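Local coordinates for extracellular fatty acid-binding protein (Gallus gallus, PDB 3SAO) that binds bacterial ferric siderophores tightly, and also long-chain fatty acids and lysophosphatidic acid, as a siderocalin-type lipocalin of innate immunity, at residues I127-A132 / V142-S147; A18-F23 / R135-E140. One frame throughout, in Å; residues are numbered along the deposited sequence.

Interaction 1: residues I127-A132 / V142-S147; sequences IFRKLA and VAVLPS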
ATOM      1  N   ILE A 127      -9.730   8.117   9.360  1.00 47.87           N
ATOM      2  CA  ILE A 127      -9.445   8.999   8.212  1.00 48.00           C
ATOM      3  C   ILE A 127      -9.533   8.215   6.908  1.00 44.19           C
ATOM      4  O   ILE A 127     -10.036   8.725   5.899  1.00 44.06           O
ATOM      5  CB  ILE A 127      -8.060   9.733   8.304  1.00 47.64           C
ATOM      6  CG1 ILE A 127      -7.734  10.481   7.011  1.00 51.86           C
ATOM      7  CG2 ILE A 127      -6.904   8.802   8.556  1.00 56.63           C
ATOM      8  CD1 ILE A 127      -8.752  11.488   6.637  1.00 59.81           C
ATOM      9  N   PHE A 128      -8.998   7.002   6.918  1.00 43.42           N
ATOM     10  CA  PHE A 128      -9.080   6.122   5.740  1.00 42.77           C
ATOM     11  C   PHE A 128     -10.542   5.885   5.325  1.00 41.34           C
ATOM     12  O   PHE A 128     -10.901   6.051   4.141  1.00 39.67           O
ATOM     13  CB  PHE A 128      -8.399   4.803   6.032  1.00 41.10           C
ATOM     14  CG  PHE A 128      -8.397   3.849   4.879  1.00 43.34           C
ATOM     15  CD1 PHE A 128      -7.552   4.043   3.783  1.00 43.33           C
ATOM     16  CD2 PHE A 128      -9.176   2.725   4.918  1.00 46.08           C
ATOM     17  CE1 PHE A 128      -7.567   3.134   2.706  1.00 45.29           C
ATOM     18  CE2 PHE A 128      -9.198   1.832   3.856  1.00 46.39           C
ATOM     19  CZ  PHE A 128      -8.383   2.039   2.760  1.00 49.02           C
ATOM     20  N   ARG A 129     -11.368   5.479   6.295  1.00 44.00           N
ATOM     21  CA  ARG A 129     -12.791   5.190   6.024  1.00 46.24           C
ATOM     22  C   ARG A 129     -13.546   6.439   5.528  1.00 48.07           C
ATOM     23  O   ARG A 129     -14.299   6.364   4.551  1.00 47.41           O
ATOM     24  CB  ARG A 129     -13.480   4.555   7.238  1.00 47.26           C
ATOM     25  CG  ARG A 129     -13.086   3.099   7.518  1.00 50.40           C
ATOM     26  CD  ARG A 129     -13.990   2.442   8.552  1.00 56.43           C
ATOM     27  NE  ARG A 129     -13.651   1.031   8.726  1.00 60.67           N
ATOM     28  CZ  ARG A 129     -14.034   0.048   7.909  1.00 63.15           C
ATOM     29  NH1 ARG A 129     -14.818   0.283   6.868  1.00 59.62           N
ATOM     30  NH2 ARG A 129     -13.647  -1.193   8.155  1.00 64.60           N
ATOM     31  N   LYS A 130     -13.278   7.585   6.145  1.00 47.98           N
ATOM     32  CA  LYS A 130     -13.769   8.876   5.659  1.00 48.69           C
ATOM     33  C   LYS A 130     -13.415   9.177   4.215  1.00 46.03           C
ATOM     34  O   LYS A 130     -14.273   9.527   3.412  1.00 47.39           O
ATOM     35  CB  LYS A 130     -13.236  10.019   6.513  1.00 50.38           C
ATOM     36  CG  LYS A 130     -13.819  11.365   6.151  1.00 56.38           C
ATOM     37  CD  LYS A 130     -13.402  12.460   7.115  1.00 60.97           C
ATOM     38  CE  LYS A 130     -11.934  12.805   6.957  1.00 63.87           C
ATOM     39  NZ  LYS A 130     -11.569  14.014   7.743  1.00 72.54           N
ATOM     40  N   LEU A 131     -12.136   9.114   3.888  1.00 42.66           N
ATOM     41  CA  LEU A 131     -11.736   9.392   2.523  1.00 43.60           C
ATOM     42  C   LEU A 131     -12.222   8.334   1.520  1.00 41.38           C
ATOM     43  O   LEU A 131     -12.525   8.690   0.381  1.00 42.77           O
ATOM     44  CB  LEU A 131     -10.230   9.547   2.442  1.00 42.74           C
ATOM     45  CG  LEU A 131      -9.693  10.761   3.209  1.00 42.29           C
ATOM     46  CD1 LEU A 131      -8.164  10.768   3.169  1.00 43.67           C
ATOM     47  CD2 LEU A 131     -10.281  12.083   2.682  1.00 49.05           C
ATOM     48  N   ALA A 132     -12.241   7.055   1.918  1.00 42.84           N
ATOM     49  CA  ALA A 132     -12.880   5.988   1.123  1.00 41.32           C
ATOM     50  C   ALA A 132     -14.336   6.307   0.840  1.00 43.82           C
ATOM     51  O   ALA A 132     -14.809   6.228  -0.309  1.00 44.48           O
ATOM     52  CB  ALA A 132     -12.760   4.632   1.836  1.00 43.20           C
ATOM     53  N   VAL A 142     -14.197  -2.246   1.744  1.00 49.67           N
ATOM     54  CA  VAL A 142     -13.039  -2.030   2.619  1.00 49.99           C
ATOM     55  C   VAL A 142     -12.652  -3.333   3.296  1.00 49.73           C
ATOM     56  O   VAL A 142     -13.497  -4.006   3.887  1.00 55.45           O
ATOM     57  CB  VAL A 142     -13.374  -0.979   3.678  1.00 50.52           C
ATOM     58  CG1 VAL A 142     -12.255  -0.806   4.706  1.00 50.09           C
ATOM     59  CG2 VAL A 142     -13.761   0.346   3.001  1.00 52.48           C
ATOM     60  N   ALA A 143     -11.370  -3.685   3.183  1.00 47.55           N
ATOM     61  CA  ALA A 143     -10.779  -4.852   3.824  1.00 45.45           C
ATOM     62  C   ALA A 143      -9.798  -4.384   4.858  1.00 45.37           C
ATOM     63  O   ALA A 143      -8.904  -3.620   4.562  1.00 43.46           O
ATOM     64  CB  ALA A 143     -10.059  -5.721   2.809  1.00 47.60           C
ATOM     65  N   VAL A 144     -10.001  -4.811   6.097  1.00 46.28           N
ATOM     66  CA  VAL A 144      -9.000  -4.636   7.122  1.00 46.70           C
ATOM     67  C   VAL A 144      -8.222  -5.958   7.124  1.00 47.62           C
ATOM     68  O   VAL A 144      -8.810  -7.010   7.296  1.00 48.02           O
ATOM     69  CB  VAL A 144      -9.642  -4.360   8.468  1.00 49.15           C
ATOM     70  CG1 VAL A 144      -8.569  -4.289   9.566  1.00 50.80           C
ATOM     71  CG2 VAL A 144     -10.502  -3.082   8.407  1.00 51.78           C
ATOM     72  N   LEU A 145      -6.927  -5.898   6.809  1.00 46.09           N
ATOM     73  CA  LEU A 145      -6.124  -7.084   6.523  1.00 46.22           C
ATOM     74  C   LEU A 145      -5.617  -7.773   7.797  1.00 47.29           C
ATOM     75  O   LEU A 145      -4.933  -7.140   8.567  1.00 48.53           O
ATOM     76  CB  LEU A 145      -4.927  -6.688   5.659  1.00 44.26           C
ATOM     77  CG  LEU A 145      -5.287  -6.092   4.292  1.00 44.15           C
ATOM     78  CD1 LEU A 145      -4.077  -5.659   3.477  1.00 41.94           C
ATOM     79  CD2 LEU A 145      -6.158  -7.119   3.545  1.00 43.04           C
ATOM     80  N   PRO A 146      -5.889  -9.092   7.961  1.00 48.26           N
ATOM     81  CA  PRO A 146      -5.321  -9.869   9.059  1.00 50.25           C
ATOM     82  C   PRO A 146      -3.782  -9.867   9.002  1.00 48.77           C
ATOM     83  O   PRO A 146      -3.199  -9.802   7.909  1.00 46.24           O
ATOM     84  CB  PRO A 146      -5.936 -11.277   8.855  1.00 52.62           C
ATOM     85  CG  PRO A 146      -7.188 -11.032   8.012  1.00 55.22           C
ATOM     86  CD  PRO A 146      -6.779  -9.903   7.119  1.00 50.32           C
ATOM     87  N   SER A 147      -3.150  -9.821  10.172  1.00 50.25           N
ATOM     88  CA  SER A 147      -1.689  -9.869  10.286  1.00 48.03           C
ATOM     89  C   SER A 147      -1.158 -11.162   9.739  1.00 49.41           C
ATOM     90  O   SER A 147      -1.821 -12.207   9.791  1.00 50.53           O
ATOM     91  CB  SER A 147      -1.246  -9.762  11.751  1.00 49.22           C
ATOM     92  OG  SER A 147      -1.548 -10.970  12.459  1.00 55.77           O
TER
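Val142 is wedged between two side chains of the helix segment, Phe128 and Arg129. Its CG1 methyl does most of the touching: it lies over one face of the Arg129 guanidinium, 3.5 Å from NH1 of Arg129, and also meets the ring edge of Phe128, where Phe128 CE2 is 4.1 Å from Val142 CG1. With CG1 anti to the backbone N (chi1 174°), this one methyl reaches both partners; the side chains of Phe128 and Val142 run antiparallel alongside each other. Ala143 faces the other way, and its backbone pairs with Leu17 of strand 10-18. At Val144 the contact returns: CG2 of Val144 comes within 3.7 Å of NH2 of Arg129, the two side chains crossing at about a right angle. Arg129 gets this far because its chain is extended from CG to NE, which brings the guanidinium across to the strand, where it reaches both valines. No hydrogen bond joins the segments, so apolar packing and the flat arginine head hold them together. Helix segment 127-132 and strand 142-144 run nearly antiparallel (165°), their axes 10.9 Å apart at closest approach, the C-terminal helix lying against the barrel wall as in the lipocalin fold.

Interaction 2: residues A18-F23 / R135-E140; sequences ASNTDF and RNYTDE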
ATOM      1  N   ALA A  18      -9.176  -0.501  -0.064  1.00 43.13           N
ATOM      2  CA  ALA A  18     -10.520  -0.242  -0.528  1.00 47.32           C
ATOM      3  C   ALA A  18     -10.559  -0.293  -2.052  1.00 51.32           C
ATOM      4  O   ALA A  18      -9.743   0.349  -2.728  1.00 52.18           O
ATOM      5  CB  ALA A  18     -11.041   1.100   0.000  1.00 46.29           C
ATOM      6  N   SER A  19     -11.545  -1.010  -2.592  1.00 54.25           N
ATOM      7  CA  SER A  19     -11.709  -1.135  -4.053  1.00 57.85           C
ATOM      8  C   SER A  19     -13.071  -1.718  -4.375  1.00 60.61           C
ATOM      9  O   SER A  19     -13.700  -2.313  -3.506  1.00 59.48           O
ATOM     10  CB  SER A  19     -10.618  -2.037  -4.640  1.00 59.27           C
ATOM     11  OG  SER A  19     -10.936  -2.531  -5.937  1.00 66.52           O
ATOM     12  N   ASN A  20     -13.497  -1.595  -5.632  1.00 61.92           N
ATOM     13  CA  ASN A  20     -14.813  -2.087  -6.049  1.00 66.83           C
ATOM     14  C   ASN A  20     -14.781  -3.148  -7.165  1.00 70.22           C
ATOM     15  O   ASN A  20     -15.804  -3.432  -7.775  1.00 70.99           O
ATOM     16  CB  ASN A  20     -15.727  -0.909  -6.456  1.00 69.05           C
ATOM     17  CG  ASN A  20     -15.237  -0.159  -7.692  1.00 68.87           C
ATOM     18  OD1 ASN A  20     -14.111  -0.333  -8.151  1.00 70.08           O
ATOM     19  ND2 ASN A  20     -16.110   0.683  -8.241  1.00 71.90           N
ATOM     20  N   THR A  21     -13.633  -3.776  -7.404  1.00 70.80           N
ATOM     21  CA  THR A  21     -13.577  -4.851  -8.393  1.00 75.28           C
ATOM     22  C   THR A  21     -14.252  -6.111  -7.847  1.00 77.63           C
ATOM     23  O   THR A  21     -14.259  -6.349  -6.638  1.00 75.05           O
ATOM     24  CB  THR A  21     -12.136  -5.186  -8.836  1.00 74.01           C
ATOM     25  OG1 THR A  21     -11.464  -5.922  -7.808  1.00 74.23           O
ATOM     26  CG2 THR A  21     -11.351  -3.903  -9.162  1.00 74.89           C
ATOM     27  N   ASP A  22     -14.865  -6.893  -8.734  1.00 81.21           N
ATOM     28  CA  ASP A  22     -15.341  -8.224  -8.359  1.00 83.71           C
ATOM     29  C   ASP A  22     -14.157  -9.067  -7.873  1.00 82.48           C
ATOM     30  O   ASP A  22     -14.303  -9.886  -6.963  1.00 83.24           O
ATOM     31  CB  ASP A  22     -16.040  -8.922  -9.530  1.00 88.21           C
ATOM     32  N   PHE A  23     -12.993  -8.863  -8.482  1.00 81.43           N
ATOM     33  CA  PHE A  23     -11.805  -9.654  -8.151  1.00 79.90           C
ATOM     34  C   PHE A  23     -11.396  -9.406  -6.710  1.00 76.74           C
ATOM     35  O   PHE A  23     -11.117 -10.350  -5.957  1.00 77.30           O
ATOM     36  CB  PHE A  23     -10.647  -9.321  -9.094  1.00 78.68           C
ATOM     37  N   ARG A 135     -15.150   8.652  -1.927  1.00 44.18           N
ATOM     38  CA  ARG A 135     -15.029   8.180  -3.300  1.00 47.09           C
ATOM     39  C   ARG A 135     -16.103   7.111  -3.559  1.00 50.25           C
ATOM     40  O   ARG A 135     -15.987   6.360  -4.510  1.00 53.70           O
ATOM     41  CB  ARG A 135     -13.624   7.640  -3.566  1.00 47.39           C
ATOM     42  CG  ARG A 135     -12.614   8.783  -3.755  1.00 52.79           C
ATOM     43  CD  ARG A 135     -11.217   8.340  -3.783  1.00 52.83           C
ATOM     44  NE  ARG A 135     -10.319   9.458  -3.543  1.00 53.24           N
ATOM     45  CZ  ARG A 135      -9.712  10.178  -4.479  1.00 48.31           C
ATOM     46  NH1 ARG A 135      -9.868   9.918  -5.772  1.00 54.24           N
ATOM     47  NH2 ARG A 135      -8.894  11.136  -4.107  1.00 50.93           N
ATOM     48  N   ASN A 136     -17.106   7.053  -2.689  1.00 51.88           N
ATOM     49  CA  ASN A 136     -18.204   6.068  -2.730  1.00 55.29           C
ATOM     50  C   ASN A 136     -17.759   4.608  -2.695  1.00 55.45           C
ATOM     51  O   ASN A 136     -18.398   3.746  -3.295  1.00 55.15           O
ATOM     52  CB  ASN A 136     -19.127   6.307  -3.937  1.00 58.31           C
ATOM     53  CG  ASN A 136     -19.846   7.643  -3.867  1.00 56.15           C
ATOM     54  OD1 ASN A 136     -20.246   8.083  -2.798  1.00 61.73           O
ATOM     55  ND2 ASN A 136     -19.993   8.304  -5.004  1.00 64.56           N
ATOM     56  N   TYR A 137     -16.685   4.316  -1.969  1.00 53.13           N
ATOM     57  CA  TYR A 137     -16.482   2.951  -1.491  1.00 54.46           C
ATOM     58  C   TYR A 137     -17.490   2.673  -0.369  1.00 59.02           C
ATOM     59  O   TYR A 137     -17.722   3.505   0.508  1.00 61.85           O
ATOM     60  CB  TYR A 137     -15.031   2.704  -1.054  1.00 53.47           C
ATOM     61  CG  TYR A 137     -14.077   2.810  -2.217  1.00 50.09           C
ATOM     62  CD1 TYR A 137     -14.250   2.031  -3.360  1.00 57.53           C
ATOM     63  CD2 TYR A 137     -13.003   3.680  -2.182  1.00 48.75           C
ATOM     64  CE1 TYR A 137     -13.406   2.184  -4.466  1.00 61.15           C
ATOM     65  CE2 TYR A 137     -12.143   3.811  -3.252  1.00 53.27           C
ATOM     66  CZ  TYR A 137     -12.343   3.082  -4.391  1.00 56.04           C
ATOM     67  OH  TYR A 137     -11.461   3.238  -5.429  1.00 56.35           O
ATOM     68  N   THR A 138     -18.148   1.526  -0.458  1.00 64.26           N
ATOM     69  CA  THR A 138     -18.986   1.046   0.625  1.00 67.16           C
ATOM     70  C   THR A 138     -18.151   0.275   1.644  1.00 63.13           C
ATOM     71  O   THR A 138     -16.956   0.057   1.453  1.00 59.29           O
ATOM     72  CB  THR A 138     -20.088   0.116   0.102  1.00 68.04           C
ATOM     73  OG1 THR A 138     -19.481  -1.069  -0.422  1.00 69.79           O
ATOM     74  CG2 THR A 138     -20.885   0.782  -0.983  1.00 70.14           C
ATOM     75  N   ASP A 139     -18.797  -0.134   2.730  1.00 62.55           N
ATOM     76  CA  ASP A 139     -18.155  -0.932   3.767  1.00 61.90           C
ATOM     77  C   ASP A 139     -17.772  -2.318   3.261  1.00 59.96           C
ATOM     78  O   ASP A 139     -16.768  -2.871   3.696  1.00 57.89           O
ATOM     79  CB  ASP A 139     -19.065  -1.062   4.976  1.00 66.74           C
ATOM     80  CG  ASP A 139     -19.737   0.240   5.319  1.00 71.97           C
ATOM     81  OD1 ASP A 139     -19.024   1.153   5.793  1.00 75.87           O
ATOM     82  OD2 ASP A 139     -20.941   0.375   5.011  1.00 79.87           O
ATOM     83  N   GLU A 140     -18.531  -2.851   2.311  1.00 59.84           N
ATOM     84  CA  GLU A 140     -18.198  -4.151   1.740  1.00 61.36           C
ATOM     85  C   GLU A 140     -16.943  -4.032   0.879  1.00 58.97           C
ATOM     86  O   GLU A 140     -16.284  -5.038   0.611  1.00 61.10           O
ATOM     87  CB  GLU A 140     -19.363  -4.705   0.912  1.00 63.86           C
TER
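Every contact here is made by Tyr137, through van der Waals packing of its ring against the end of strand 10-18 and the residues just beyond it. The apolar part is Ala18, whose CB points at the tyrosine and rests 3.9 Å from CD2 of Tyr137. A second group of contacts is between ring and backbone. Ala18 O and Ser19 N both stand over the same face of the Tyr137 ring, each 4.1 Å above its plane and displaced toward the rim, so the peptide unit joining Ala18 to Ser19 lies on the ring. CA of Ser19 is 3.8 Å from CE1 of Tyr137, and Asn20 N approaches the same CE1 obliquely at 4.0 Å. Tyr137 CG is anti to its carbonyl carbon (chi1 -65°), which swings the ring off the loop and onto this backbone.

No hydrogen bond crosses between the segments, but a backbone bond from Ser19 to Met141, just past 135-140, ties the two pieces of chain together. Thr21 N gives a weak but straight bond to the side chain of Ser19, 3.3 Å from N of Thr21 to OG of Ser19, with an angle of 170° at the hydrogen. Thr21 is in turn the N-cap of helix 22-27, its OG1 accepting from Phe24 N. On the other segment, Asn136, with positive phi (57°), is the C-prime residue of a Schellman motif that ends helix 122-133 and turns the chain toward Tyr137. His109 and Met111 of strand 106-115 also touch Tyr137. In this lipocalin the loop between the C-terminal helix and strand 142-144 packs on the end of the first barrel strand, where the chain leaves for helix 22-27 and passes Thr21, which binds enterobactin.

Interactions 1 and 2 lie side by side, their centres 11 Å apart, and their segments alternate along the chain: helix 122-133 leads into the loop of interaction 2, which then delivers the chain to strand 142-144. They touch directly. A probable hydrogen bond of 3.2 Å runs from Tyr137 N to Ala132 O, while Ala18 meets both Phe128 (N of Ala18 to CZ of Phe128, 3.9 Å) and Val142 (CB of Ala18 to CG2 of Val142, 4.1 Å). The bound lysophosphatidic acid is about 10 Å from the side chain of Phe128 and about 11 Å from that of Ser19. Phe128 does pack on Leu113 of that ligand's binding site, and segment 18-23 holds Thr21 of the enterobactin site.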